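Local structure of D-aminopeptidase (Bacillus subtilis, 1HI9) at residues A[107-119]-A[172-184]. The protein hydrolyses N-terminal residues from peptides containing D-amino acids, using two zinc ions per subunit inside the central chamber of a homodecamer. Residues are numbered along the deposited sequence; the frame is centred on the assembly and turned at random.
Sequences ASTPGVMSHSMIF and AVKQTISRSAVKC
Lys174 lays its CE against Val112 CG1 at 4.1 Å and sends NZ on to the backbone oxygens of Glu10, Ile12 and Leu15. Thr176 OG1 accepts from Val112 N (3.0 Å) and also bonds Asp154. Its CG2 rests on Gly111 CA. The chain turns a corner at Ile177, and Ser178 O then meets Val112 CA in a CA-H...O contact. Arg179 makes the main polar link. Met113 N donates to Arg179 O (2.7 Å). Arg179 CG lies anti to the backbone N (chi1 -168°), and the chain runs extended to NE, which brings the guanidinium alongside Ser114. Arg179 NH2 donates to Ser114 O (2.9 Å), an oxygen set off the guanidinium plane, and Arg179 NE to Ser114 OG (3.2 Å), in that plane. NH1 reaches Phe273 O of a neighbouring subunit. With an alanine here, Ser114 O and OG would probably lose both donors, leaving this part of the loop less firmly fixed. Val182 CG1 packs on Val112 CB (3.5 Å), the two side chains crossing at about a right angle. Beyond Ser114 on the facing loop, His115, the nucleophile, donates from ND1 to Met113 O (2.7 Å). The loop beside the dizinc site is thus gripped on both sides of Met113, consistent with a second-shell role for Arg179 in placing His115.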
ATOM      1  N   ALA A 107      -1.999  31.624 -16.594  1.00 32.26           N
ATOM      2  CA  ALA A 107      -2.923  31.403 -15.483  1.00 32.30           C
ATOM      3  C   ALA A 107      -4.066  32.410 -15.413  1.00 32.08           C
ATOM      4  O   ALA A 107      -3.934  33.546 -15.864  1.00 32.29           O
ATOM      5  CB  ALA A 107      -2.150  31.425 -14.170  1.00 33.04           C
ATOM      6  N   SER A 108      -5.189  31.968 -14.859  1.00 33.04           N
ATOM      7  CA  SER A 108      -6.350  32.819 -14.671  1.00 33.79           C
ATOM      8  C   SER A 108      -7.091  33.237 -15.941  1.00 34.54           C
ATOM      9  O   SER A 108      -7.944  34.114 -15.889  1.00 35.69           O
ATOM     10  CB  SER A 108      -5.926  34.068 -13.885  1.00 35.19           C
ATOM     11  OG  SER A 108      -5.261  33.707 -12.685  1.00 33.50           O
ATOM     12  N   THR A 109      -6.778  32.627 -17.080  1.00 34.04           N
ATOM     13  CA  THR A 109      -7.472  32.979 -18.317  1.00 33.38           C
ATOM     14  C   THR A 109      -8.008  31.717 -19.018  1.00 34.77           C
ATOM     15  O   THR A 109      -7.614  30.593 -18.685  1.00 34.13           O
ATOM     16  CB  THR A 109      -6.540  33.733 -19.292  1.00 32.73           C
ATOM     17  OG1 THR A 109      -5.542  32.839 -19.798  1.00 30.81           O
ATOM     18  CG2 THR A 109      -5.844  34.894 -18.582  1.00 33.08           C
ATOM     19  N   PRO A 110      -8.929  31.889 -19.985  1.00 34.66           N
ATOM     20  CA  PRO A 110      -9.503  30.759 -20.724  1.00 35.07           C
ATOM     21  C   PRO A 110      -8.383  30.009 -21.440  1.00 34.18           C
ATOM     22  O   PRO A 110      -7.402  30.617 -21.848  1.00 34.27           O
ATOM     23  CB  PRO A 110     -10.445  31.440 -21.711  1.00 36.23           C
ATOM     24  CG  PRO A 110     -10.860  32.683 -20.981  1.00 35.42           C
ATOM     25  CD  PRO A 110      -9.560  33.156 -20.404  1.00 35.07           C
ATOM     26  N   GLY A 111      -8.538  28.700 -21.603  1.00 34.37           N
ATOM     27  CA  GLY A 111      -7.509  27.912 -22.258  1.00 33.43           C
ATOM     28  C   GLY A 111      -7.300  26.587 -21.548  1.00 34.03           C
ATOM     29  O   GLY A 111      -7.299  26.511 -20.313  1.00 33.01           O
ATOM     30  N   VAL A 112      -7.141  25.529 -22.334  1.00 33.04           N
ATOM     31  CA  VAL A 112      -6.925  24.204 -21.780  1.00 31.18           C
ATOM     32  C   VAL A 112      -5.662  24.173 -20.910  1.00 31.45           C
ATOM     33  O   VAL A 112      -4.620  24.704 -21.293  1.00 29.84           O
ATOM     34  CB  VAL A 112      -6.813  23.153 -22.906  1.00 30.05           C
ATOM     35  CG1 VAL A 112      -5.634  23.480 -23.801  1.00 27.68           C
ATOM     36  CG2 VAL A 112      -6.687  21.760 -22.307  1.00 30.10           C
ATOM     37  N   MET A 113      -5.777  23.562 -19.731  1.00 31.62           N
ATOM     38  CA  MET A 113      -4.673  23.436 -18.781  1.00 32.73           C
ATOM     39  C   MET A 113      -3.915  24.734 -18.537  1.00 31.96           C
ATOM     40  O   MET A 113      -2.697  24.733 -18.403  1.00 31.81           O
ATOM     41  CB  MET A 113      -3.710  22.347 -19.251  1.00 32.42           C
ATOM     42  CG  MET A 113      -4.382  20.984 -19.363  1.00 35.39           C
ATOM     43  SD  MET A 113      -3.254  19.647 -19.899  1.00 34.72           S
ATOM     44  CE  MET A 113      -2.634  19.228 -18.360  1.00 38.08           C
ATOM     45  N   SER A 114      -4.648  25.839 -18.471  1.00 32.23           N
ATOM     46  CA  SER A 114      -4.042  27.147 -18.243  1.00 32.47           C
ATOM     47  C   SER A 114      -3.332  27.238 -16.883  1.00 32.44           C
ATOM     48  O   SER A 114      -3.851  26.788 -15.859  1.00 31.75           O
ATOM     49  CB  SER A 114      -5.111  28.238 -18.320  1.00 31.67           C
ATOM     50  OG  SER A 114      -6.075  28.060 -17.302  1.00 31.39           O
ATOM     51  N   HIS A 115      -2.139  27.822 -16.895  1.00 32.41           N
ATOM     52  CA  HIS A 115      -1.348  28.024 -15.681  1.00 33.05           C
ATOM     53  C   HIS A 115      -0.060  28.726 -16.073  1.00 31.91           C
ATOM     54  O   HIS A 115       0.178  28.943 -17.255  1.00 30.96           O
ATOM     55  CB  HIS A 115      -1.018  26.694 -15.002  1.00 33.81           C
ATOM     56  CG  HIS A 115      -0.085  25.835 -15.794  1.00 34.30           C
ATOM     57  ND1 HIS A 115      -0.489  25.127 -16.906  1.00 34.73           N
ATOM     58  CD2 HIS A 115       1.243  25.609 -15.669  1.00 34.35           C
ATOM     59  CE1 HIS A 115       0.547  24.498 -17.427  1.00 35.46           C
ATOM     60  NE2 HIS A 115       1.612  24.773 -16.695  1.00 36.48           N
ATOM     61  N   SER A 116       0.742  29.090 -15.076  1.00 32.33           N
ATOM     62  CA  SER A 116       2.022  29.761 -15.289  1.00 32.91           C
ATOM     63  C   SER A 116       3.089  29.190 -14.353  1.00 32.97           C
ATOM     64  O   SER A 116       3.155  29.567 -13.186  1.00 33.69           O
ATOM     65  CB  SER A 116       1.887  31.267 -15.035  1.00 33.34           C
ATOM     66  OG  SER A 116       0.986  31.861 -15.939  1.00 30.40           O
ATOM     67  N   MET A 117       3.916  28.290 -14.884  1.00 34.41           N
ATOM     68  CA  MET A 117       4.993  27.620 -14.145  1.00 35.50           C
ATOM     69  C   MET A 117       4.486  26.675 -13.052  1.00 36.21           C
ATOM     70  O   MET A 117       4.719  25.475 -13.122  1.00 35.28           O
ATOM     71  CB  MET A 117       5.961  28.640 -13.550  1.00 37.10           C
ATOM     72  CG  MET A 117       6.766  29.416 -14.593  1.00 41.35           C
ATOM     73  SD  MET A 117       7.683  28.360 -15.777  1.00 41.76           S
ATOM     74  CE  MET A 117       9.023  27.729 -14.746  1.00 41.28           C
ATOM     75  N   ILE A 118       3.807  27.209 -12.040  1.00 36.70           N
ATOM     76  CA  ILE A 118       3.270  26.370 -10.966  1.00 36.50           C
ATOM     77  C   ILE A 118       1.798  26.695 -10.775  1.00 36.84           C
ATOM     78  O   ILE A 118       1.344  27.769 -11.163  1.00 36.43           O
ATOM     79  CB  ILE A 118       4.002  26.616  -9.637  1.00 35.58           C
ATOM     80  CG1 ILE A 118       3.871  28.090  -9.249  1.00 35.63           C
ATOM     81  CG2 ILE A 118       5.463  26.226  -9.774  1.00 34.49           C
ATOM     82  CD1 ILE A 118       4.302  28.387  -7.837  1.00 36.47           C
ATOM     83  N   PHE A 119       1.058  25.767 -10.177  1.00 37.60           N
ATOM     84  CA  PHE A 119      -0.370  25.960  -9.944  1.00 38.53           C
ATOM     85  C   PHE A 119      -0.628  27.177  -9.073  1.00 38.85           C
ATOM     86  O   PHE A 119      -1.665  27.831  -9.191  1.00 38.80           O
ATOM     87  CB  PHE A 119      -0.971  24.719  -9.269  1.00 38.63           C
ATOM     88  CG  PHE A 119      -0.982  23.492 -10.149  1.00 41.44           C
ATOM     89  CD1 PHE A 119      -0.581  22.249  -9.645  1.00 42.83           C
ATOM     90  CD2 PHE A 119      -1.408  23.572 -11.474  1.00 41.57           C
ATOM     91  CE1 PHE A 119      -0.593  21.106 -10.448  1.00 41.88           C
ATOM     92  CE2 PHE A 119      -1.427  22.438 -12.291  1.00 42.34           C
ATOM     93  CZ  PHE A 119      -1.020  21.202 -11.773  1.00 42.83           C
ATOM     94  N   ALA A 172      -2.689  26.928 -34.163  1.00 40.60           N
ATOM     95  CA  ALA A 172      -3.645  26.399 -33.204  1.00 39.77           C
ATOM     96  C   ALA A 172      -3.961  24.950 -33.523  1.00 39.29           C
ATOM     97  O   ALA A 172      -4.871  24.659 -34.294  1.00 39.38           O
ATOM     98  CB  ALA A 172      -4.929  27.243 -33.220  1.00 38.58           C
ATOM     99  N   VAL A 173      -3.224  24.035 -32.911  1.00 38.95           N
ATOM    100  CA  VAL A 173      -3.432  22.620 -33.184  1.00 38.81           C
ATOM    101  C   VAL A 173      -4.709  22.071 -32.563  1.00 38.55           C
ATOM    102  O   VAL A 173      -5.134  20.964 -32.881  1.00 38.16           O
ATOM    103  CB  VAL A 173      -2.221  21.799 -32.698  1.00 38.80           C
ATOM    104  CG1 VAL A 173      -0.973  22.230 -33.458  1.00 36.95           C
ATOM    105  CG2 VAL A 173      -2.011  22.006 -31.194  1.00 38.73           C
ATOM    106  N   LYS A 174      -5.319  22.837 -31.668  1.00 38.29           N
ATOM    107  CA  LYS A 174      -6.559  22.394 -31.050  1.00 37.42           C
ATOM    108  C   LYS A 174      -7.355  23.587 -30.522  1.00 36.91           C
ATOM    109  O   LYS A 174      -6.793  24.649 -30.272  1.00 36.00           O
ATOM    110  CB  LYS A 174      -6.260  21.401 -29.913  1.00 37.73           C
ATOM    111  CG  LYS A 174      -5.298  21.921 -28.851  1.00 34.71           C
ATOM    112  CD  LYS A 174      -4.982  20.854 -27.822  1.00 33.03           C
ATOM    113  CE  LYS A 174      -3.905  21.327 -26.849  1.00 33.63           C
ATOM    114  NZ  LYS A 174      -3.519  20.278 -25.840  1.00 27.84           N
ATOM    115  N   GLN A 175      -8.661  23.398 -30.364  1.00 35.96           N
ATOM    116  CA  GLN A 175      -9.549  24.441 -29.868  1.00 37.61           C
ATOM    117  C   GLN A 175      -9.959  24.156 -28.429  1.00 37.34           C
ATOM    118  O   GLN A 175     -10.402  23.052 -28.107  1.00 34.76           O
ATOM    119  CB  GLN A 175     -10.817  24.520 -30.719  1.00 39.42           C
ATOM    120  CG  GLN A 175     -10.584  24.846 -32.175  1.00 42.18           C
ATOM    121  CD  GLN A 175     -10.057  26.248 -32.381  1.00 44.14           C
ATOM    122  OE1 GLN A 175     -10.635  27.215 -31.878  1.00 46.54           O
ATOM    123  NE2 GLN A 175      -8.969  26.371 -33.137  1.00 43.17           N
ATOM    124  N   THR A 176      -9.818  25.159 -27.564  1.00 37.20           N
ATOM    125  CA  THR A 176     -10.172  25.009 -26.157  1.00 36.58           C
ATOM    126  C   THR A 176     -11.683  25.087 -25.924  1.00 36.47           C
ATOM    127  O   THR A 176     -12.343  25.993 -26.421  1.00 36.88           O
ATOM    128  CB  THR A 176      -9.486  26.101 -25.312  1.00 36.34           C
ATOM    129  OG1 THR A 176      -8.086  25.817 -25.209  1.00 34.00           O
ATOM    130  CG2 THR A 176     -10.111  26.181 -23.924  1.00 35.89           C
ATOM    131  N   ILE A 177     -12.221  24.125 -25.182  1.00 36.40           N
ATOM    132  CA  ILE A 177     -13.636  24.114 -24.840  1.00 35.63           C
ATOM    133  C   ILE A 177     -13.763  24.388 -23.331  1.00 36.54           C
ATOM    134  O   ILE A 177     -14.685  25.079 -22.891  1.00 38.14           O
ATOM    135  CB  ILE A 177     -14.297  22.765 -25.205  1.00 36.41           C
ATOM    136  CG1 ILE A 177     -14.298  22.601 -26.735  1.00 34.99           C
ATOM    137  CG2 ILE A 177     -15.735  22.705 -24.665  1.00 34.36           C
ATOM    138  CD1 ILE A 177     -14.870  21.264 -27.221  1.00 37.45           C
ATOM    139  N   SER A 178     -12.827  23.848 -22.549  1.00 34.14           N
ATOM    140  CA  SER A 178     -12.777  24.052 -21.097  1.00 32.56           C
ATOM    141  C   SER A 178     -11.321  23.882 -20.672  1.00 32.90           C
ATOM    142  O   SER A 178     -10.448  23.625 -21.507  1.00 32.03           O
ATOM    143  CB  SER A 178     -13.653  23.045 -20.347  1.00 31.13           C
ATOM    144  OG  SER A 178     -12.972  21.834 -20.108  1.00 31.09           O
ATOM    145  N   ARG A 179     -11.045  24.030 -19.386  1.00 32.49           N
ATOM    146  CA  ARG A 179      -9.672  23.885 -18.930  1.00 32.30           C
ATOM    147  C   ARG A 179      -9.185  22.433 -19.077  1.00 31.66           C
ATOM    148  O   ARG A 179      -7.989  22.169 -19.017  1.00 31.16           O
ATOM    149  CB  ARG A 179      -9.543  24.356 -17.477  1.00 33.15           C
ATOM    150  CG  ARG A 179      -8.108  24.525 -16.986  1.00 33.64           C
ATOM    151  CD  ARG A 179      -8.082  25.488 -15.825  1.00 35.52           C
ATOM    152  NE  ARG A 179      -6.762  25.665 -15.252  1.00 37.15           N
ATOM    153  CZ  ARG A 179      -6.213  24.834 -14.376  1.00 39.12           C
ATOM    154  NH1 ARG A 179      -6.881  23.758 -13.979  1.00 35.81           N
ATOM    155  NH2 ARG A 179      -5.006  25.097 -13.872  1.00 36.86           N
ATOM    156  N   SER A 180     -10.106  21.495 -19.285  1.00 31.81           N
ATOM    157  CA  SER A 180      -9.727  20.095 -19.446  1.00 32.77           C
ATOM    158  C   SER A 180     -10.474  19.428 -20.592  1.00 33.50           C
ATOM    159  O   SER A 180     -10.848  18.253 -20.512  1.00 32.79           O
ATOM    160  CB  SER A 180      -9.988  19.319 -18.149  1.00 32.86           C
ATOM    161  OG  SER A 180     -11.358  19.376 -17.790  1.00 31.60           O
ATOM    162  N   ALA A 181     -10.705  20.187 -21.659  1.00 34.15           N
ATOM    163  CA  ALA A 181     -11.428  19.668 -22.822  1.00 33.95           C
ATOM    164  C   ALA A 181     -11.103  20.473 -24.066  1.00 34.96           C
ATOM    165  O   ALA A 181     -11.012  21.700 -24.022  1.00 36.01           O
ATOM    166  CB  ALA A 181     -12.930  19.705 -22.560  1.00 30.77           C
ATOM    167  N   VAL A 182     -10.933  19.783 -25.180  1.00 36.31           N
ATOM    168  CA  VAL A 182     -10.616  20.465 -26.419  1.00 38.88           C
ATOM    169  C   VAL A 182     -11.161  19.745 -27.642  1.00 39.22           C
ATOM    170  O   VAL A 182     -11.534  18.574 -27.585  1.00 40.29           O
ATOM    171  CB  VAL A 182      -9.086  20.620 -26.605  1.00 38.84           C
ATOM    172  CG1 VAL A 182      -8.501  21.499 -25.507  1.00 40.44           C
ATOM    173  CG2 VAL A 182      -8.424  19.256 -26.600  1.00 38.28           C
ATOM    174  N   LYS A 183     -11.242  20.478 -28.739  1.00 40.90           N
ATOM    175  CA  LYS A 183     -11.670  19.929 -30.009  1.00 44.03           C
ATOM    176  C   LYS A 183     -10.351  19.966 -30.758  1.00 44.62           C
ATOM    177  O   LYS A 183      -9.799  21.047 -30.996  1.00 43.86           O
ATOM    178  CB  LYS A 183     -12.689  20.840 -30.680  1.00 46.13           C
ATOM    179  CG  LYS A 183     -13.048  20.447 -32.106  1.00 47.63           C
ATOM    180  CD  LYS A 183     -13.872  21.548 -32.765  1.00 49.84           C
ATOM    181  CE  LYS A 183     -13.990  21.347 -34.262  1.00 52.52           C
ATOM    182  NZ  LYS A 183     -14.538  22.566 -34.915  1.00 54.33           N
ATOM    183  N   CYS A 184      -9.835  18.794 -31.105  1.00 46.20           N
ATOM    184  CA  CYS A 184      -8.542  18.720 -31.773  1.00 49.06           C
ATOM    185  C   CYS A 184      -8.517  18.147 -33.173  1.00 49.43           C
ATOM    186  O   CYS A 184      -9.469  17.525 -33.628  1.00 50.51           O
ATOM    187  CB  CYS A 184      -7.557  17.947 -30.891  1.00 50.63           C
ATOM    188  SG  CYS A 184      -8.296  16.633 -29.879  1.00 51.86           S
TER